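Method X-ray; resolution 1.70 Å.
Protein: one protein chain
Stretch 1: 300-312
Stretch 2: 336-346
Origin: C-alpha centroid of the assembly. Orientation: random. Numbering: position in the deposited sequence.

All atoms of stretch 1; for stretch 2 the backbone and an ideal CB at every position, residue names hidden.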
# COMPACT_ATOMS: atom_id res chain seq x y z
N GLY B 300 7.26 13.28 5.19
CA GLY B 300 6.00 12.98 4.53
C GLY B 300 5.55 11.54 4.63
O GLY B 300 4.47 11.22 4.18
N MET B 301 6.36 10.65 5.22
CA MET B 301 5.91 9.26 5.36
C MET B 301 4.66 9.19 6.22
O MET B 301 3.91 8.24 6.13
CB MET B 301 7.01 8.34 5.92
CG MET B 301 8.01 7.91 4.81
SD MET B 301 9.18 6.66 5.45
CE MET B 301 10.43 7.69 6.22
N VAL B 302 4.41 10.21 7.03
CA VAL B 302 3.16 10.19 7.81
C VAL B 302 1.92 10.04 6.91
O VAL B 302 0.91 9.44 7.30
CB VAL B 302 3.05 11.46 8.67
CG1 VAL B 302 2.96 12.71 7.80
CG2 VAL B 302 1.80 11.35 9.58
N THR B 303 2.01 10.54 5.66
CA THR B 303 0.87 10.46 4.75
C THR B 303 0.50 9.03 4.32
O THR B 303 -0.56 8.80 3.74
CB THR B 303 1.03 11.36 3.52
OG1 THR B 303 2.15 10.92 2.74
CG2 THR B 303 1.23 12.83 3.97
N LEU B 304 1.37 8.06 4.65
CA LEU B 304 1.05 6.65 4.41
C LEU B 304 -0.15 6.32 5.31
O LEU B 304 -0.90 5.38 5.05
CB LEU B 304 2.24 5.79 4.86
CG LEU B 304 3.43 5.95 3.92
CD1 LEU B 304 4.63 5.16 4.49
CD2 LEU B 304 3.06 5.40 2.51
N ALA B 305 -0.34 7.09 6.39
CA ALA B 305 -1.50 6.80 7.24
C ALA B 305 -2.53 7.94 7.31
O ALA B 305 -3.73 7.69 7.46
CB ALA B 305 -1.05 6.42 8.67
N SER B 306 -2.05 9.18 7.22
CA SER B 306 -2.97 10.34 7.34
C SER B 306 -3.69 10.68 6.06
O SER B 306 -4.70 11.36 6.09
CB SER B 306 -2.21 11.55 7.86
OG SER B 306 -1.14 11.83 6.97
N HIS B 307 -3.17 10.25 4.90
CA HIS B 307 -3.91 10.46 3.66
C HIS B 307 -4.65 9.17 3.31
O HIS B 307 -4.26 8.09 3.77
CB HIS B 307 -2.97 10.81 2.50
CG HIS B 307 -2.54 12.25 2.50
ND1 HIS B 307 -1.83 12.80 1.47
CD2 HIS B 307 -2.66 13.22 3.44
CE1 HIS B 307 -1.53 14.06 1.76
NE2 HIS B 307 -2.02 14.34 2.96
N PRO B 308 -5.69 9.27 2.46
CA PRO B 308 -6.45 8.08 2.07
C PRO B 308 -5.65 7.15 1.14
O PRO B 308 -4.61 7.53 0.63
CB PRO B 308 -7.72 8.66 1.43
CG PRO B 308 -7.34 10.04 0.98
CD PRO B 308 -6.27 10.52 1.93
N PRO B 309 -6.11 5.90 0.94
CA PRO B 309 -5.38 4.97 0.09
C PRO B 309 -5.17 5.51 -1.33
O PRO B 309 -6.05 6.15 -1.91
CB PRO B 309 -6.23 3.70 0.13
CG PRO B 309 -7.58 4.18 0.48
CD PRO B 309 -7.36 5.30 1.45
N GLY B 310 -3.96 5.28 -1.84
CA GLY B 310 -3.63 5.76 -3.18
C GLY B 310 -3.34 7.26 -3.19
O GLY B 310 -3.26 7.85 -4.26
N PHE B 311 -3.19 7.87 -2.00
CA PHE B 311 -2.93 9.31 -1.96
C PHE B 311 -1.82 9.77 -1.00
O PHE B 311 -1.78 10.94 -0.62
CB PHE B 311 -4.25 10.07 -1.68
CG PHE B 311 -5.16 10.11 -2.87
CD1 PHE B 311 -6.33 9.34 -2.91
CD2 PHE B 311 -4.83 10.91 -3.97
CE1 PHE B 311 -7.16 9.38 -4.04
CE2 PHE B 311 -5.66 10.95 -5.11
CZ PHE B 311 -6.82 10.19 -5.14
N SER B 312 -0.93 8.86 -0.59
CA SER B 312 0.21 9.30 0.23
C SER B 312 1.05 10.22 -0.66
O SER B 312 0.80 10.33 -1.86
CB SER B 312 1.13 8.10 0.59
OG SER B 312 1.74 7.65 -0.63
N UNK B 336 -6.87 22.55 -1.87
CA UNK B 336 -6.33 21.74 -0.79
C UNK B 336 -6.53 20.26 -1.03
O UNK B 336 -7.39 19.84 -1.80
CB UNK B 336 -6.97 22.14 0.54
N UNK B 337 -5.72 19.46 -0.34
CA UNK B 337 -5.87 18.00 -0.42
C UNK B 337 -6.33 17.58 1.00
O UNK B 337 -5.57 17.65 1.96
CB UNK B 337 -4.58 17.30 -0.85
N UNK B 338 -7.55 17.09 1.12
CA UNK B 338 -8.08 16.70 2.43
C UNK B 338 -7.37 15.52 3.09
O UNK B 338 -7.10 14.53 2.46
CB UNK B 338 -9.56 16.36 2.29
N UNK B 339 -7.10 15.66 4.38
CA UNK B 339 -6.46 14.61 5.17
C UNK B 339 -7.58 13.62 5.59
O UNK B 339 -8.74 14.01 5.73
CB UNK B 339 -5.73 15.19 6.38
N UNK B 340 -7.25 12.33 5.76
CA UNK B 340 -8.25 11.36 6.17
C UNK B 340 -8.35 11.26 7.69
O UNK B 340 -9.46 11.24 8.27
CB UNK B 340 -7.93 9.99 5.57
N UNK B 341 -7.20 11.23 8.37
CA UNK B 341 -7.16 11.11 9.84
C UNK B 341 -5.80 11.58 10.33
O UNK B 341 -4.80 11.42 9.62
CB UNK B 341 -7.43 9.67 10.29
N UNK B 342 -5.74 12.24 11.49
CA UNK B 342 -4.43 12.68 11.98
C UNK B 342 -3.54 11.45 12.20
O UNK B 342 -4.05 10.38 12.56
CB UNK B 342 -4.57 13.49 13.27
N UNK B 343 -2.24 11.62 12.00
CA UNK B 343 -1.33 10.47 12.18
C UNK B 343 0.07 10.95 12.46
O UNK B 343 0.36 12.14 12.41
CB UNK B 343 -1.33 9.56 10.95
N UNK B 344 0.95 10.02 12.78
CA UNK B 344 2.33 10.37 13.08
C UNK B 344 3.22 9.20 12.78
O UNK B 344 2.75 8.06 12.68
CB UNK B 344 2.49 10.81 14.54
N UNK B 345 4.52 9.48 12.68
CA UNK B 345 5.53 8.44 12.47
C UNK B 345 6.65 8.64 13.47
O UNK B 345 6.81 9.72 14.04
CB UNK B 345 6.07 8.47 11.04
N UNK B 346 7.40 7.57 13.72
CA UNK B 346 8.60 7.67 14.52
C UNK B 346 9.59 6.69 13.86
O UNK B 346 9.23 5.55 13.54
CB UNK B 346 8.34 7.35 15.99

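Position 336 lies out of reach of stretch 1, so the contact sets no rule there; the residue is Leu336.

At 337 the CA-to-CB bond points toward stretch 1, yet the ideal CB is still 5.2 Å from CE1 of His307. A short side chain would leave that gap unfilled, whereas a long, flat or broadly apolar one could reach the imidazole of His307, the Pro308 ring and the Phe311 ring. An aromatic or a large aliphatic residue would suit. The residue is Phe337, with chi1 t. Its CD2 lies over one face of the His307 ring, 3.7 Å from His307 CE1, while its edge meets Pro308 (Phe337 CE2 to Pro308 CD, 4.0 Å) and Phe311 (Phe337 CZ to Phe311 CG, 3.4 Å).

Position 338 points away and tolerates much; phi of -65° admits proline, and Pro338 is found.

At 339 the bond runs sideways, with the ideal CB 4.0 Å from Ser306 O. A flexible chain able to pass the helix end would fit, polar or apolar. Met339 brings CG to 3.4 Å from Ser306 O, then leads away.

Position 340 faces the carbonyl where the helix gives out. Its backbone N donates to Ser306 O at 2.7 Å, a bond any residue but proline could make. The ideal CB, 3.9 Å from Pro308 N, looks toward the proline, favouring a medium aliphatic group. Leu340 supplies it: CB is 4.0 Å from Pro308 CD, and CD2 is 3.9 Å from Pro308 CA.

At 341 the N sends a second, weak bond to Ser306 O (3.4 Å), again excluding proline, and the backbone O receives a CA-H...O contact from Ser306 CA (3.1 Å). The sideways CB suits many residues of extended conformation, beta-branched ones included. Ile341 sets CG2 3.6 Å from Ala305 O, while its end leads away.

Position 342 points away; phi of -61° permits proline, here Pro342.

At 343 the ideal CB is already 3.8 Å from Ser306 CB and 3.9 Å from both Val302 CG2 and Ala305 CB. Something small is the natural reading, and Ala343 touches all three.

Position 344 points away, leaving size open; Ala344 fills it.

At 345 the bond points toward stretch 1, with 4.7 Å from the ideal CB to Val302 CA: room for a methyl or a modest branch. Thr345 places CG2 3.4 Å from Val302 CA, and its OG1 is bonded elsewhere in the structure.

Position 346 is out of reach; it is His346.

Stretch 2, residues 336-346: LFPMLIPAATH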
# COMPACT_ATOMS: atom_id res chain seq x y z
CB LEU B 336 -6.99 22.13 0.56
CG LEU B 336 -6.90 23.62 0.96
CD1 LEU B 336 -7.42 23.79 2.38
CD2 LEU B 336 -5.47 24.12 0.87
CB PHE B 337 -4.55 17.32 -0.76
CG PHE B 337 -4.74 15.87 -1.09
CD1 PHE B 337 -5.22 15.51 -2.34
CD2 PHE B 337 -4.61 14.89 -0.10
CE1 PHE B 337 -5.61 14.20 -2.61
CE2 PHE B 337 -4.98 13.58 -0.35
CZ PHE B 337 -5.49 13.23 -1.60
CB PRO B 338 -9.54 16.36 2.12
CG PRO B 338 -9.84 17.14 0.85
CD PRO B 338 -8.57 16.92 0.07
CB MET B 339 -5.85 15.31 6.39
CG MET B 339 -5.32 14.45 7.49
SD MET B 339 -4.60 15.65 8.64
CE MET B 339 -6.18 16.27 9.55
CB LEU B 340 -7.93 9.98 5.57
CG LEU B 340 -8.85 8.83 5.99
CD1 LEU B 340 -10.27 9.08 5.51
CD2 LEU B 340 -8.32 7.52 5.42
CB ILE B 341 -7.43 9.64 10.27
CG1 ILE B 341 -7.50 9.51 11.81
CG2 ILE B 341 -6.30 8.71 9.75
CD1 ILE B 341 -7.88 8.06 12.28
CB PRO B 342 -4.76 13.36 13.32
CG PRO B 342 -6.13 13.97 13.07
CD PRO B 342 -6.83 12.79 12.35
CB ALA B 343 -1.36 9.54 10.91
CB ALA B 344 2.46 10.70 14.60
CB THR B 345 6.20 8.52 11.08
OG1 THR B 345 7.05 9.68 11.03
CG2 THR B 345 5.18 8.55 9.97
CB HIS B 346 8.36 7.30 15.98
CG HIS B 346 9.51 7.69 16.87
ND1 HIS B 346 10.73 7.04 16.84
CD2 HIS B 346 9.65 8.73 17.73
CE1 HIS B 346 11.57 7.67 17.64
NE2 HIS B 346 10.95 8.70 18.19
O HOH W 1 -3.69 16.68 3.71
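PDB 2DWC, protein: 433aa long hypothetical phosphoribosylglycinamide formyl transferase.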